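Local coordinates for PTS EIIA type-4 domain-containing protein (Streptococcus agalactiae NEM316, PDB 4TKZ), which probably relays phosphoryl groups as the mannose-type EIIA component of a cytoplasmic phosphotransferase system that drives sugar uptake, at residues I6-N11 with L61-G66; D14-S19 with S89-S94; S18-I23 with M95-V100; V31-I36 with V46-E51; F55-V60 with D82-V87. One frame throughout, in Å; residues are numbered along the deposited sequence. Where two conformers were deposited one is given.

Interaction 1: residues I6-N11 with L61-G66; sequences IVAHGN and LTDLLG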
# COMPACT_ATOMS: atom_id res chain seq x y z
N ILE A 6 5.98 -0.47 -10.46
CA ILE A 6 4.90 0.00 -9.61
C ILE A 6 4.12 1.11 -10.30
O ILE A 6 4.67 2.18 -10.61
CB ILE A 6 5.46 0.55 -8.28
CG1 ILE A 6 6.29 -0.51 -7.56
CG2 ILE A 6 4.32 1.02 -7.37
CD1 ILE A 6 7.02 0.03 -6.32
N VAL A 7 2.83 0.87 -10.53
CA VAL A 7 1.96 1.88 -11.13
C VAL A 7 0.82 2.19 -10.19
O VAL A 7 0.06 1.29 -9.82
CB VAL A 7 1.38 1.40 -12.48
CG1 VAL A 7 0.84 2.59 -13.26
CG2 VAL A 7 2.43 0.66 -13.27
N ALA A 8 0.68 3.45 -9.79
CA ALA A 8 -0.38 3.81 -8.85
C ALA A 8 -0.74 5.29 -8.92
O ALA A 8 0.01 6.10 -9.45
CB ALA A 8 0.04 3.42 -7.42
N HIS A 9 -1.92 5.61 -8.39
CA HIS A 9 -2.45 6.97 -8.36
C HIS A 9 -1.59 7.93 -7.53
O HIS A 9 -1.11 7.57 -6.45
CB HIS A 9 -3.86 6.95 -7.76
CG HIS A 9 -4.89 6.30 -8.64
ND1 HIS A 9 -5.11 4.94 -8.65
CD2 HIS A 9 -5.77 6.83 -9.53
CE1 HIS A 9 -6.07 4.65 -9.52
NE2 HIS A 9 -6.49 5.78 -10.05
N GLY A 10 -1.44 9.15 -8.02
CA GLY A 10 -0.64 10.16 -7.34
C GLY A 10 0.82 9.77 -7.28
O GLY A 10 1.33 9.12 -8.19
N ASN A 11 1.48 10.17 -6.20
CA ASN A 11 2.87 9.80 -5.98
C ASN A 11 3.02 8.63 -4.99
O ASN A 11 4.05 8.50 -4.35
CB ASN A 11 3.70 11.02 -5.56
CG ASN A 11 3.81 12.06 -6.68
OD1 ASN A 11 3.10 13.06 -6.70
ND2 ASN A 11 4.70 11.80 -7.63
N LEU A 61 3.07 -4.11 -10.13
CA LEU A 61 2.31 -3.98 -8.90
C LEU A 61 1.47 -2.71 -8.95
O LEU A 61 2.01 -1.61 -9.05
CB LEU A 61 3.26 -3.95 -7.70
CG LEU A 61 4.25 -5.12 -7.74
CD1 LEU A 61 5.20 -5.04 -6.54
CD2 LEU A 61 3.48 -6.45 -7.74
N THR A 62 0.15 -2.85 -8.89
CA THR A 62 -0.71 -1.68 -9.02
C THR A 62 -1.58 -1.51 -7.82
O THR A 62 -1.84 -2.47 -7.10
CB THR A 62 -1.63 -1.78 -10.24
OG1 THR A 62 -2.63 -2.79 -10.02
CG2 THR A 62 -0.82 -2.10 -11.49
N ASP A 63 -2.07 -0.29 -7.62
CA ASP A 63 -2.73 0.02 -6.36
C ASP A 63 -4.10 -0.61 -6.19
O ASP A 63 -4.39 -1.23 -5.17
CB ASP A 63 -2.78 1.53 -6.09
CG ASP A 63 -3.36 2.34 -7.23
OD1 ASP A 63 -3.62 1.79 -8.32
OD2 ASP A 63 -3.54 3.56 -7.03
N LEU A 64 -4.94 -0.48 -7.21
CA LEU A 64 -6.37 -0.62 -7.01
C LEU A 64 -7.02 -1.33 -8.19
O LEU A 64 -6.88 -0.90 -9.33
CB LEU A 64 -6.95 0.78 -6.83
CG LEU A 64 -8.31 0.97 -6.18
CD1 LEU A 64 -8.34 0.35 -4.78
CD2 LEU A 64 -8.62 2.45 -6.12
N LEU A 65 -7.73 -2.42 -7.89
CA LEU A 65 -8.46 -3.17 -8.90
C LEU A 65 -9.45 -2.29 -9.64
O LEU A 65 -10.29 -1.63 -9.04
CB LEU A 65 -9.21 -4.34 -8.25
CG LEU A 65 -10.06 -5.18 -9.20
CD1 LEU A 65 -9.17 -5.93 -10.17
CD2 LEU A 65 -10.94 -6.13 -8.42
N GLY A 66 -9.35 -2.29 -10.97
CA GLY A 66 -10.31 -1.56 -11.78
C GLY A 66 -9.92 -0.12 -12.00
O GLY A 66 -10.61 0.60 -12.71
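Ile6 and Val7 run parallel to Leu61 and Thr62 as neighbouring strands, Ile6 beside Leu61 and Val7 beside Thr62. Val7 N donates to Leu61 O at 3.0 Å. One step on, Asp63 N reaches Val7 O only in a weak bond of 3.4 Å, and Thr62 CA adds a CA-H...O contact to the same Val7 O. Where strand 57-62 ends, a side chain takes over from the backbone. Asp63 OD2 accepts two bonds from one residue: from His9 N at 2.9 Å, nearly straight at 174°, and from His9 ND1 at 2.6 Å. The two donors arrive differently. ND1 meets the syn lone pair, with OD2 lying in the plane of the imidazole, whereas the backbone N comes from above the carboxylate plane. Ring and carboxylate planes are 32° apart. This double grip on one oxygen fixes the rotation of the ring, and using ND1 leaves NE2 at the far side of the imidazole. Ala8 suits its place because its small CB lies 3.6 Å from Asp63 CG, close against the carboxylate. Among the strand residues, Val7 and Thr62 share the face toward helix 68-76, and Thr62 OG1 is bonded to Leu88 O. Ile6 and Leu61 bear apolar chains on the other face, where both touch Leu91. The ring of His9 also meets Phe35. A histidine held by an aspartate at the carboxyl ends of parallel strands is consistent with the active site of mannose-type EIIA domains, whose phosphoryl group is carried on a histidine.

Interaction 2: residues D14-S19 with S89-S94; sequences DGILSS and SGLNLS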
# COMPACT_ATOMS: atom_id res chain seq x y z
N ASP A 14 6.21 6.71 -5.70
CA ASP A 14 7.38 7.32 -5.09
C ASP A 14 7.42 7.07 -3.60
O ASP A 14 8.48 6.84 -3.02
CB ASP A 14 7.40 8.83 -5.31
CG ASP A 14 7.80 9.21 -6.71
OD1 ASP A 14 8.43 8.37 -7.39
OD2 ASP A 14 7.48 10.34 -7.11
N GLY A 15 6.25 7.15 -2.97
CA GLY A 15 6.16 7.00 -1.53
C GLY A 15 6.49 5.59 -1.07
O GLY A 15 7.23 5.41 -0.11
N ILE A 16 5.93 4.59 -1.74
CA ILE A 16 6.21 3.20 -1.34
C ILE A 16 7.65 2.81 -1.70
O ILE A 16 8.28 2.02 -0.99
CB ILE A 16 5.17 2.19 -1.88
CG1 ILE A 16 5.24 0.88 -1.08
CG2 ILE A 16 5.36 1.92 -3.37
CD1 ILE A 16 4.08 -0.04 -1.34
N LEU A 17 8.18 3.40 -2.77
CA LEU A 17 9.59 3.22 -3.11
C LEU A 17 10.51 3.81 -2.05
O LEU A 17 11.59 3.27 -1.78
CB LEU A 17 9.91 3.81 -4.49
CG LEU A 17 9.44 2.95 -5.66
CD1 LEU A 17 9.60 3.72 -6.97
CD2 LEU A 17 10.22 1.64 -5.68
N SER A 18 10.09 4.90 -1.42
CA SER A 18 10.87 5.48 -0.33
C SER A 18 10.87 4.56 0.89
O SER A 18 11.82 4.57 1.67
CB SER A 18 10.38 6.88 0.04
OG SER A 18 9.18 6.84 0.78
N SER A 19 9.81 3.76 1.06
CA SER A 19 9.76 2.78 2.15
C SER A 19 10.82 1.71 1.91
O SER A 19 11.58 1.34 2.81
CB SER A 19 8.38 2.12 2.23
OG SER A 19 7.37 3.10 2.43
N SER A 89 -3.17 -6.25 -8.38
CA SER A 89 -3.73 -5.11 -7.65
C SER A 89 -3.53 -5.36 -6.15
O SER A 89 -3.10 -6.45 -5.76
CB SER A 89 -5.21 -4.93 -7.95
OG SER A 89 -5.95 -6.06 -7.55
N GLY A 90 -3.85 -4.36 -5.33
CA GLY A 90 -3.83 -4.51 -3.87
C GLY A 90 -2.48 -4.22 -3.24
O GLY A 90 -2.22 -4.66 -2.12
N LEU A 91 -1.64 -3.48 -3.95
CA LEU A 91 -0.25 -3.25 -3.55
C LEU A 91 -0.12 -2.77 -2.11
O LEU A 91 -0.68 -1.74 -1.75
CB LEU A 91 0.41 -2.24 -4.49
CG LEU A 91 1.77 -1.68 -4.05
CD1 LEU A 91 2.81 -2.80 -3.94
CD2 LEU A 91 2.25 -0.61 -5.02
N ASN A 92 0.61 -3.54 -1.31
CA ASN A 92 1.01 -3.11 0.05
C ASN A 92 2.52 -3.30 0.21
O ASN A 92 3.17 -3.79 -0.70
CB ASN A 92 0.19 -3.78 1.16
CG ASN A 92 0.24 -5.30 1.13
OD1 ASN A 92 1.18 -5.89 0.61
ND2 ASN A 92 -0.79 -5.93 1.72
N LEU A 93 3.11 -2.90 1.34
CA LEU A 93 4.56 -3.01 1.42
C LEU A 93 4.99 -4.47 1.47
O LEU A 93 6.08 -4.82 1.01
CB LEU A 93 5.14 -2.19 2.59
CG LEU A 93 6.67 -2.07 2.73
CD1 LEU A 93 7.32 -1.55 1.47
CD2 LEU A 93 7.05 -1.16 3.91
N SER A 94 4.13 -5.34 2.00
CA SER A 94 4.41 -6.78 2.02
C SER A 94 4.59 -7.32 0.61
O SER A 94 5.51 -8.11 0.35
CB SER A 94 3.26 -7.53 2.69
OG SER A 94 3.24 -7.32 4.09
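Ile16 and Leu91 meet because Ile16 CG1 and Leu91 CG each stand anti to their own backbone N, at chi1 -162° and 168°. Ile16 stays extended at its second torsion (chi2 168°), which carries CD1 well clear of the helix. The two chains reach toward each other tip to tip, Ile16 CD1 ending 3.9 Å from Leu91 CG and nearly as close to both Leu91 methyls. The same CD1 also lies 3.9 Å from Asn92 O. Leu93 slides past Ile16 in the opposite direction, bringing its CD1 to 4.1 Å from Ile16 CG1. Both Leu93 methyls then rest against Ser19, with Ser19 CB 3.9 Å from Leu93 CD1. The contact thus joins helix 12-24 to the loop after strand 84-89 and the first turn of helix 93-102, on one face of the parallel sheet of a doubly wound alpha/beta fold. In that loop Gly90 has a positive phi, a conformation easily taken without a side chain. Asn92 is the N-cap of helix 93-102, its OD1 accepting from Met95 N, and its ND2 bonds Ser120 O of its own chain and Gly90 O of the second subunit. Ser19 is small enough for Leu93 to lie against its CB, while its hydroxyl turns to the dimer partner and pairs with His9 O of the second subunit.

Interaction 3: residues S18-I23 with M95-V100; sequences SSLELI and MLMEAV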
# COMPACT_ATOMS: atom_id res chain seq x y z
N SER A 18 10.09 4.90 -1.42
CA SER A 18 10.87 5.48 -0.33
C SER A 18 10.87 4.56 0.89
O SER A 18 11.82 4.57 1.67
CB SER A 18 10.38 6.88 0.04
OG SER A 18 9.18 6.84 0.78
N SER A 19 9.81 3.76 1.06
CA SER A 19 9.76 2.78 2.15
C SER A 19 10.82 1.71 1.91
O SER A 19 11.58 1.34 2.81
CB SER A 19 8.38 2.12 2.23
OG SER A 19 7.37 3.10 2.43
N LEU A 20 10.84 1.20 0.69
CA LEU A 20 11.82 0.22 0.24
C LEU A 20 13.26 0.73 0.38
O LEU A 20 14.14 -0.00 0.85
CB LEU A 20 11.53 -0.17 -1.22
CG LEU A 20 12.48 -1.12 -1.95
CD1 LEU A 20 12.52 -2.48 -1.27
CD2 LEU A 20 12.07 -1.26 -3.42
N GLU A 21 13.50 1.98 -0.01
CA GLU A 21 14.84 2.57 0.05
C GLU A 21 15.31 2.60 1.50
O GLU A 21 16.46 2.28 1.79
CB GLU A 21 14.80 3.99 -0.52
CG GLU A 21 15.87 4.94 0.02
CD GLU A 21 17.13 5.00 -0.83
OE1 GLU A 21 17.49 3.98 -1.46
OE2 GLU A 21 17.76 6.08 -0.87
N LEU A 22 14.41 2.98 2.40
CA LEU A 22 14.73 3.08 3.82
C LEU A 22 15.01 1.72 4.44
O LEU A 22 15.95 1.56 5.24
CB LEU A 22 13.60 3.78 4.58
CG LEU A 22 13.85 3.90 6.09
CD1 LEU A 22 15.10 4.73 6.33
CD2 LEU A 22 12.65 4.49 6.82
N ILE A 23 14.20 0.73 4.07
CA ILE A 23 14.32 -0.61 4.65
C ILE A 23 15.48 -1.37 4.01
O ILE A 23 16.36 -1.87 4.71
CB ILE A 23 13.00 -1.40 4.54
CG1 ILE A 23 11.94 -0.80 5.46
CG2 ILE A 23 13.21 -2.87 4.88
CD1 ILE A 23 10.53 -1.27 5.14
N MET A 95 3.70 -6.91 -0.28
CA MET A 95 3.75 -7.33 -1.69
C MET A 95 5.09 -6.92 -2.29
O MET A 95 5.78 -7.73 -2.93
CB MET A 95 2.59 -6.70 -2.46
CG MET A 95 2.43 -7.21 -3.87
SD MET A 95 1.03 -6.45 -4.69
CE MET A 95 -0.33 -7.33 -3.93
N LEU A 96 5.48 -5.68 -2.05
CA LEU A 96 6.72 -5.14 -2.61
C LEU A 96 7.96 -5.80 -2.03
O LEU A 96 8.88 -6.18 -2.76
CB LEU A 96 6.79 -3.62 -2.39
CG LEU A 96 8.02 -2.92 -2.98
CD1 LEU A 96 8.24 -3.26 -4.47
CD2 LEU A 96 7.87 -1.42 -2.79
N MET A 97 8.00 -5.93 -0.71
CA MET A 97 9.17 -6.52 -0.08
C MET A 97 9.36 -7.97 -0.53
O MET A 97 10.48 -8.41 -0.81
CB MET A 97 9.08 -6.42 1.44
CG MET A 97 9.15 -4.99 2.00
SD MET A 97 10.57 -4.01 1.44
CE MET A 97 11.92 -5.06 1.99
N GLU A 98 8.26 -8.71 -0.65
CA GLU A 98 8.36 -10.11 -1.06
C GLU A 98 8.90 -10.24 -2.47
O GLU A 98 9.76 -11.09 -2.74
CB GLU A 98 7.00 -10.81 -0.98
CG GLU A 98 7.11 -12.34 -1.07
CD GLU A 98 7.84 -12.92 0.14
OE1 GLU A 98 7.21 -13.04 1.20
OE2 GLU A 98 9.04 -13.26 0.03
N ALA A 99 8.41 -9.41 -3.38
CA ALA A 99 8.87 -9.46 -4.76
C ALA A 99 10.37 -9.19 -4.82
O ALA A 99 11.12 -9.91 -5.48
CB ALA A 99 8.09 -8.48 -5.63
N VAL A 100 10.80 -8.16 -4.10
CA VAL A 100 12.20 -7.76 -4.08
C VAL A 100 13.08 -8.83 -3.45
O VAL A 100 14.10 -9.23 -4.01
CB VAL A 100 12.38 -6.44 -3.32
CG1 VAL A 100 13.86 -6.18 -3.01
CG2 VAL A 100 11.77 -5.27 -4.10
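Leu20 is the main bump of this contact, and Leu96, Met97 and Val100 form the hollow that receives it. Its CD1 enters between the sulphur of Met97, 3.7 Å from SD, and the CG2 methyl of Val100, 4.0 Å away. Leu96 fills the space nearer the Leu20 backbone, its CD2 lying 4.2 Å from Leu20 CB. Helices 18-23 and 95-100 cross at -54°, their axes 10.8 Å apart, an angle consistent with ridges-into-grooves packing of i±4 rows; Leu96 and Val100 are such a row. Both helices lie on the same face of the parallel sheet of this alpha/beta fold, where Leu96 and Val100 also touch Ile4 of strand 3-9. Met97 leaves its helix beside the contact rather than directly at it, but bends at both chi2 (-53°) and chi3 (-58°). The folded thioether turns its end toward helix 18-23, and a flexible, unbranched chain is well suited to such a curve. Its CE meets the second, smaller bump, Ile23 CG2, at 3.8 Å. Ile23 lies at the outer margin, and a bound glycerol, probably from the crystallisation liquor, sits about 3 Å from the Met97 side chain.

Interaction 4: residues V31-I36 with V46-E51; sequences VGINFI and VALQRE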
# COMPACT_ATOMS: atom_id res chain seq x y z
N VAL A 31 11.06 0.14 -10.81
CA VAL A 31 10.68 1.49 -11.21
C VAL A 31 9.26 1.85 -10.80
O VAL A 31 8.40 0.97 -10.63
CB VAL A 31 10.81 1.70 -12.74
CG1 VAL A 31 12.19 1.32 -13.22
CG2 VAL A 31 9.77 0.88 -13.47
N GLY A 32 9.01 3.14 -10.67
CA GLY A 32 7.67 3.60 -10.35
C GLY A 32 7.14 4.48 -11.47
O GLY A 32 7.88 5.27 -12.06
N ILE A 33 5.86 4.31 -11.77
CA ILE A 33 5.17 5.22 -12.65
C ILE A 33 4.08 5.93 -11.85
O ILE A 33 3.08 5.32 -11.47
CB ILE A 33 4.56 4.47 -13.86
CG1 ILE A 33 5.68 3.79 -14.66
CG2 ILE A 33 3.80 5.42 -14.74
CD1 ILE A 33 5.21 2.98 -15.86
N ASN A 34 4.29 7.21 -11.59
CA ASN A 34 3.34 8.00 -10.82
C ASN A 34 2.20 8.53 -11.68
O ASN A 34 2.41 9.39 -12.52
CB ASN A 34 4.05 9.16 -10.11
CG ASN A 34 5.15 8.69 -9.17
OD1 ASN A 34 4.88 8.25 -8.05
ND2 ASN A 34 6.40 8.79 -9.61
N PHE A 35 1.00 8.01 -11.45
CA PHE A 35 -0.19 8.44 -12.19
C PHE A 35 -0.76 9.68 -11.51
O PHE A 35 -1.68 9.59 -10.69
CB PHE A 35 -1.24 7.33 -12.22
CG PHE A 35 -2.48 7.68 -13.00
CD1 PHE A 35 -2.40 8.34 -14.22
CD2 PHE A 35 -3.73 7.33 -12.51
CE1 PHE A 35 -3.55 8.65 -14.95
CE2 PHE A 35 -4.89 7.63 -13.22
CZ PHE A 35 -4.80 8.30 -14.45
N ILE A 36 -0.21 10.84 -11.86
CA ILE A 36 -0.54 12.07 -11.16
C ILE A 36 -1.64 12.85 -11.87
O ILE A 36 -2.00 12.54 -13.02
CB ILE A 36 0.70 12.98 -11.02
CG1 ILE A 36 1.19 13.44 -12.40
CG2 ILE A 36 1.83 12.25 -10.27
CD1 ILE A 36 2.30 14.44 -12.35
N VAL A 46 2.01 4.72 -22.35
CA VAL A 46 3.27 5.07 -23.00
C VAL A 46 4.42 4.79 -22.06
O VAL A 46 5.43 4.19 -22.45
CB VAL A 46 3.28 6.56 -23.40
CG1 VAL A 46 4.70 7.02 -23.73
CG2 VAL A 46 2.39 6.78 -24.63
N ALA A 47 4.26 5.21 -20.81
CA ALA A 47 5.29 5.00 -19.81
C ALA A 47 5.56 3.51 -19.60
O ALA A 47 6.72 3.08 -19.55
CB ALA A 47 4.92 5.67 -18.50
N LEU A 48 4.50 2.73 -19.47
CA LEU A 48 4.65 1.29 -19.22
C LEU A 48 5.35 0.59 -20.38
O LEU A 48 6.28 -0.18 -20.15
CB LEU A 48 3.31 0.62 -18.90
CG LEU A 48 3.36 -0.82 -18.40
CD1 LEU A 48 4.21 -0.96 -17.12
CD2 LEU A 48 1.96 -1.34 -18.15
N GLN A 49 4.90 0.86 -21.61
CA GLN A 49 5.56 0.31 -22.79
C GLN A 49 7.05 0.55 -22.76
O GLN A 49 7.85 -0.36 -23.01
CB GLN A 49 5.01 0.98 -24.06
CG GLN A 49 3.62 0.62 -24.46
CD GLN A 49 3.23 1.35 -25.73
OE1 GLN A 49 2.24 2.07 -25.78
NE2 GLN A 49 4.05 1.19 -26.76
N ARG A 50 7.43 1.79 -22.46
CA ARG A 50 8.84 2.15 -22.41
C ARG A 50 9.60 1.30 -21.38
O ARG A 50 10.73 0.88 -21.63
CB ARG A 50 8.98 3.64 -22.11
CG ARG A 50 10.41 4.14 -22.09
CD ARG A 50 10.47 5.66 -22.01
NE ARG A 50 11.81 6.12 -21.62
CZ ARG A 50 12.17 7.39 -21.51
NH1 ARG A 50 11.28 8.36 -21.74
NH2 ARG A 50 13.41 7.71 -21.15
N GLU A 51 8.97 1.04 -20.23
CA GLU A 51 9.66 0.29 -19.18
C GLU A 51 9.82 -1.20 -19.51
O GLU A 51 10.70 -1.85 -18.97
CB GLU A 51 8.97 0.47 -17.82
CG GLU A 51 8.96 1.91 -17.32
CD GLU A 51 10.35 2.44 -16.98
OE1 GLU A 51 11.27 1.62 -16.73
OE2 GLU A 51 10.53 3.67 -17.00
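Val31 and Ile33, on strand 31-35, face Ala47, Leu48 and Glu51 on helix 46-51, which runs almost exactly back along the strand: the axes are 9.7 Å apart and their directions differ by 172°. The strand alternates, so Val31 and Ile33 turn to the helix while Gly32 lies between them with no side chain, close to Leu17 on the other face of the sheet. Ile33 is the chief filler. Its CG1 leaves anti to the carbonyl carbon and the chain stays extended at chi2 (178°), which puts CD1 down on the helix backbone, 3.7 Å from Leu48 N. Ala47 presents only CB, 3.8 Å from Ile33 CD1 and 3.9 Å from Ile33 CG2, and its small size lets the strand and helix come near here. Leu48 touches more loosely from the side, CD1 to CD1 at 4.3 Å. Val31 packs on the end of Glu51, whose OE1 lies 3.6 Å from Val31 CG1 and 3.7 Å from Val31 CG2. These are contacts of methyls with a carboxylate whose charge is met by a salt bridge from Glu51 OE1 to Lys3 NZ. A bend at chi2 turns Glu51 CD toward Val31 CG2, and Glu51 CG adds apolar surface beside it. This is the first half of a beta-alpha-beta crossover that passes over strand 3-9 to strand 57-62, helix 41-52 covering part of that face beside helix 68-76.

Interaction 5: residues F55-V60 with D82-V87; sequences FKEILV and DKKIKV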
# COMPACT_ATOMS: atom_id res chain seq x y z
N PHE A 55 12.66 -6.18 -21.40
CA PHE A 55 12.51 -7.15 -20.32
C PHE A 55 11.52 -8.26 -20.69
O PHE A 55 10.54 -8.03 -21.39
CB PHE A 55 12.15 -6.45 -19.01
CG PHE A 55 13.24 -5.54 -18.50
CD1 PHE A 55 13.33 -4.23 -18.95
CD2 PHE A 55 14.19 -6.00 -17.60
CE1 PHE A 55 14.33 -3.39 -18.51
CE2 PHE A 55 15.19 -5.17 -17.14
CZ PHE A 55 15.26 -3.86 -17.60
N LYS A 56 11.81 -9.48 -20.22
CA LYS A 56 11.02 -10.65 -20.60
C LYS A 56 10.14 -11.12 -19.45
O LYS A 56 9.04 -11.65 -19.67
CB LYS A 56 11.98 -11.76 -21.05
CG LYS A 56 11.35 -13.12 -21.29
CD LYS A 56 12.45 -14.14 -21.64
CE LYS A 56 11.91 -15.55 -21.76
NZ LYS A 56 13.01 -16.54 -21.96
N GLU A 57 10.62 -10.92 -18.23
CA GLU A 57 9.92 -11.32 -17.01
C GLU A 57 9.63 -10.07 -16.19
O GLU A 57 10.55 -9.44 -15.68
CB GLU A 57 10.79 -12.28 -16.21
CG GLU A 57 11.26 -13.50 -17.00
CD GLU A 57 10.18 -14.54 -17.20
OE1 GLU A 57 9.11 -14.43 -16.56
OE2 GLU A 57 10.41 -15.48 -17.99
N ILE A 58 8.35 -9.72 -16.06
CA ILE A 58 7.95 -8.43 -15.49
C ILE A 58 6.80 -8.56 -14.50
O ILE A 58 5.75 -9.14 -14.81
CB ILE A 58 7.56 -7.43 -16.59
CG1 ILE A 58 8.75 -7.14 -17.51
CG2 ILE A 58 7.04 -6.12 -16.01
CD1 ILE A 58 8.38 -7.09 -18.97
N LEU A 59 7.00 -8.03 -13.30
CA LEU A 59 5.93 -8.02 -12.32
C LEU A 59 5.45 -6.59 -12.15
O LEU A 59 6.22 -5.72 -11.75
CB LEU A 59 6.41 -8.61 -10.99
CG LEU A 59 5.38 -8.60 -9.85
CD1 LEU A 59 4.12 -9.38 -10.21
CD2 LEU A 59 6.00 -9.14 -8.58
N VAL A 60 4.18 -6.36 -12.44
CA VAL A 60 3.59 -5.03 -12.29
C VAL A 60 2.69 -4.96 -11.07
O VAL A 60 1.67 -5.67 -10.97
CB VAL A 60 2.78 -4.62 -13.52
CG1 VAL A 60 2.28 -3.19 -13.33
CG2 VAL A 60 3.61 -4.73 -14.80
N ASP A 82 6.15 -13.02 -26.28
CA ASP A 82 7.19 -13.71 -25.53
C ASP A 82 7.57 -13.06 -24.20
O ASP A 82 8.48 -13.53 -23.52
CB ASP A 82 8.43 -13.92 -26.40
CG ASP A 82 8.21 -14.99 -27.45
OD1 ASP A 82 7.73 -16.09 -27.10
OD2 ASP A 82 8.50 -14.71 -28.64
N LYS A 83 6.88 -11.98 -23.84
CA LYS A 83 7.08 -11.40 -22.52
C LYS A 83 6.14 -12.07 -21.53
O LYS A 83 5.01 -12.42 -21.86
CB LYS A 83 6.80 -9.90 -22.52
CG LYS A 83 7.77 -9.08 -23.36
CD LYS A 83 7.55 -7.59 -23.10
CE LYS A 83 8.44 -6.75 -23.98
NZ LYS A 83 9.87 -7.11 -23.85
N LYS A 84 6.63 -12.26 -20.31
CA LYS A 84 5.78 -12.72 -19.22
C LYS A 84 5.51 -11.54 -18.30
O LYS A 84 6.41 -11.08 -17.59
CB LYS A 84 6.45 -13.87 -18.47
CG LYS A 84 6.51 -15.17 -19.27
CD LYS A 84 5.12 -15.75 -19.47
CE LYS A 84 5.09 -16.76 -20.62
NZ LYS A 84 5.04 -16.09 -21.96
N ILE A 85 4.29 -11.02 -18.34
CA ILE A 85 3.93 -9.85 -17.54
C ILE A 85 2.80 -10.21 -16.59
O ILE A 85 1.69 -10.52 -17.02
CB ILE A 85 3.51 -8.66 -18.42
CG1 ILE A 85 4.65 -8.28 -19.38
CG2 ILE A 85 3.12 -7.47 -17.55
CD1 ILE A 85 4.24 -7.32 -20.50
N LYS A 86 3.10 -10.20 -15.29
CA LYS A 86 2.08 -10.43 -14.27
C LYS A 86 1.61 -9.08 -13.72
O LYS A 86 2.43 -8.19 -13.46
CB LYS A 86 2.64 -11.30 -13.14
CG LYS A 86 2.83 -12.76 -13.53
CD LYS A 86 1.48 -13.45 -13.73
CE LYS A 86 1.62 -14.97 -13.73
NZ LYS A 86 0.45 -15.66 -14.35
N VAL A 87 0.31 -8.94 -13.55
CA VAL A 87 -0.27 -7.69 -13.06
C VAL A 87 -1.08 -7.95 -11.80
O VAL A 87 -2.09 -8.66 -11.84
CB VAL A 87 -1.20 -7.06 -14.12
CG1 VAL A 87 -1.80 -5.75 -13.61
CG2 VAL A 87 -0.42 -6.83 -15.43
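Glu57 to Val60 pair with Lys84 to Val87 as adjacent parallel strands, the two beta arms of a beta-alpha-beta crossover through helix 68-76. Strand 84-89 is the outermost of this chain's sheet on that side. Four backbone bonds alternate in direction, from Lys84 N to Lys56 O at 2.6 Å through to Val60 N donating to Lys86 O at 2.7 Å. Ile58, Val60, Ile85 and Val87 share one face, where beta-branched chains pack side by side: Ile58 CD1 lies 3.9 Å from Ile85 CG1, and Val60 CG2 is equally near Ile85 CG2. Val60 and Val87 both touch helix 68-76 there. On the other face Leu59 CD1 rests 3.8 Å from Lys86 CB, the lysine's aliphatic part serving as apolar cover while its NZ reaches Ser128 OG of the second subunit. Glu57 bends at chi2, turning CD back toward Lys84, and OE1 lies 3.3 Å from Lys84 CB; OE1 accepts from Val109 N, and its charge does not meet that of Lys84. Just before the strands begin, Lys83 runs extended and then bends at chi4 (-55°), so that NZ donates to Phe55 O at 2.7 Å and also to Val52 O and Ile53 O.

How the interactions relate
Interactions 1 and 5 are built on the same strand, 57-62, their centres about 17 Å apart. Interaction 1 holds the probable active-site histidine, and interaction 4 adjoins it through the sheet, with Ile6 O 2.7 Å from Ile33 N. Interactions 2 and 3 continue one helix-helix interface, their centres about 7 Å apart, and cover the face bearing Ile6 and Leu61; the helix of interaction 4 packs on the other face, beside helix 68-76. Interaction 2 is linked to the His9–Asp63 site by a probable hydrogen bond of 3.2 Å between Asp63 O and Gly90 N. The second subunit touches interactions 1, 2, 3 and 5 and reaches the site itself, its Ser19 OG bonding His9 O.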